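Local coordinates for FrnE protein (Deinococcus radiodurans, PDB 5CNW), which probably acts as a thiol-disulfide oxidoreductase of the DsbA-like thioredoxin family, at residues A[21-26]-A[135-140]. Sequence-based numbering, arbitrary orientation.
Sequences ACPWCY and AYMSEG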
# COMPACT_ATOMS: atom_id res chain seq x y z
N ALA A 21 6.07 -2.53 6.41
CA ALA A 21 6.62 -2.05 7.68
C ALA A 21 6.23 -0.62 8.02
O ALA A 21 6.98 0.12 8.64
CB ALA A 21 8.15 -2.16 7.66
N CYS A 22 5.03 -0.22 7.62
CA CYS A 22 4.66 1.19 7.63
C CYS A 22 3.30 1.37 8.30
O CYS A 22 2.27 1.14 7.67
CB CYS A 22 4.65 1.70 6.18
SG CYS A 22 3.95 3.30 5.91
N PRO A 23 3.29 1.74 9.59
CA PRO A 23 2.01 1.89 10.30
C PRO A 23 1.09 2.94 9.67
O PRO A 23 -0.13 2.77 9.68
CB PRO A 23 2.42 2.31 11.72
CG PRO A 23 3.93 2.47 11.70
CD PRO A 23 4.43 1.70 10.52
N TRP A 24 1.66 4.00 9.11
CA TRP A 24 0.83 5.02 8.48
C TRP A 24 0.23 4.51 7.18
O TRP A 24 -0.83 4.98 6.74
CB TRP A 24 1.63 6.31 8.26
CG TRP A 24 1.71 7.12 9.51
CD1 TRP A 24 2.83 7.34 10.27
CD2 TRP A 24 0.63 7.77 10.18
NE1 TRP A 24 2.51 8.11 11.36
CE2 TRP A 24 1.17 8.40 11.32
CE3 TRP A 24 -0.74 7.91 9.91
CZ2 TRP A 24 0.38 9.14 12.21
CZ3 TRP A 24 -1.51 8.65 10.78
CH2 TRP A 24 -0.95 9.26 11.92
N CYS A 25 0.89 3.53 6.57
CA CYS A 25 0.38 2.93 5.34
C CYS A 25 -0.88 2.12 5.60
O CYS A 25 -1.81 2.15 4.79
CB CYS A 25 1.45 2.05 4.69
SG CYS A 25 2.93 2.94 4.15
N TYR A 26 -0.92 1.39 6.71
CA TYR A 26 -2.10 0.61 7.07
C TYR A 26 -3.28 1.53 7.41
O TYR A 26 -4.41 1.30 6.96
CB TYR A 26 -1.76 -0.30 8.27
CG TYR A 26 -2.57 -1.56 8.40
CD1 TYR A 26 -3.63 -1.86 7.54
CD2 TYR A 26 -2.26 -2.49 9.40
CE1 TYR A 26 -4.36 -3.04 7.69
CE2 TYR A 26 -2.97 -3.65 9.54
CZ TYR A 26 -4.01 -3.93 8.69
OH TYR A 26 -4.71 -5.11 8.85
N ALA A 135 -0.29 -9.05 9.72
CA ALA A 135 0.73 -9.93 10.26
C ALA A 135 1.88 -9.14 10.90
O ALA A 135 2.39 -9.49 11.96
CB ALA A 135 1.27 -10.85 9.14
N TYR A 136 2.27 -8.07 10.24
CA TYR A 136 3.36 -7.23 10.71
C TYR A 136 2.96 -6.37 11.91
O TYR A 136 3.63 -6.38 12.94
CB TYR A 136 3.85 -6.33 9.58
CG TYR A 136 5.11 -5.56 9.91
CD1 TYR A 136 5.06 -4.38 10.66
CD2 TYR A 136 6.35 -6.00 9.48
CE1 TYR A 136 6.21 -3.67 10.98
CE2 TYR A 136 7.52 -5.30 9.79
CZ TYR A 136 7.43 -4.13 10.54
OH TYR A 136 8.58 -3.45 10.84
N MET A 137 1.86 -5.64 11.78
CA MET A 137 1.52 -4.58 12.74
C MET A 137 0.80 -5.08 13.98
O MET A 137 0.88 -4.47 15.04
CB MET A 137 0.65 -3.52 12.05
CG MET A 137 1.12 -2.10 12.32
SD MET A 137 2.71 -1.73 11.55
CE MET A 137 2.33 -1.90 9.82
N SER A 138 0.07 -6.19 13.83
CA SER A 138 -0.83 -6.67 14.86
C SER A 138 -0.43 -8.02 15.44
O SER A 138 -0.68 -8.28 16.61
CB SER A 138 -2.25 -6.78 14.31
OG SER A 138 -2.70 -5.52 13.86
N GLU A 139 0.17 -8.89 14.63
CA GLU A 139 0.31 -10.30 15.04
C GLU A 139 1.74 -10.71 15.36
O GLU A 139 1.99 -11.87 15.65
CB GLU A 139 -0.25 -11.22 13.95
CG GLU A 139 -1.75 -11.10 13.73
CD GLU A 139 -2.24 -11.85 12.49
OE1 GLU A 139 -1.41 -12.19 11.61
OE2 GLU A 139 -3.45 -12.09 12.39
N GLY A 140 2.67 -9.77 15.32
CA GLY A 140 4.04 -10.10 15.72
C GLY A 140 4.73 -11.12 14.83
O GLY A 140 5.64 -11.84 15.28
O HOH W 1 8.36 -0.91 11.36
O HOH W 2 -4.65 -5.92 11.78
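Ala21 and Tyr136 bring the two backbones to 6.8 Å between their CA atoms, and the CA atoms of Pro23 and Met137 sit 6.9 Å apart; here the start of helix 23-38 meets the end of helix 125-137, and no direct hydrogen bond passes between residues 21-26 and 135-140. Tyr136 CG lies anti to the backbone N (chi1 -172°), which carries the ring across to Ala21, whose CA makes a CH-pi contact over one face, 3.8 Å from the ring centroid. Ala21 CB leans on the phenol end, and a water joins Ala21 O to Tyr136 OH, 2.6 Å from that hydroxyl. Cys22 stands at the N-cap position, disulfide-bonded to Cys25, the CxxC arrangement of the thioredoxin fold, while helix 125-137 belongs to the helical part inserted in DsbA-like proteins. Cutting Tyr136 back to an alanine is likely to strip Ala21 of its aromatic cover and the bridging water of its phenol partner. Met137, bent at chi2 and chi3, crosses Pro23 at about a right angle, SD 4.0 Å from Pro23 CD, and its CE stops 3.7 Å from Cys22 O. Its CB meets the Tyr26 ring edge at CD2 (4.1 Å). Tyr26 OH bonds to Glu130 and reaches Ser138 OG through a second water.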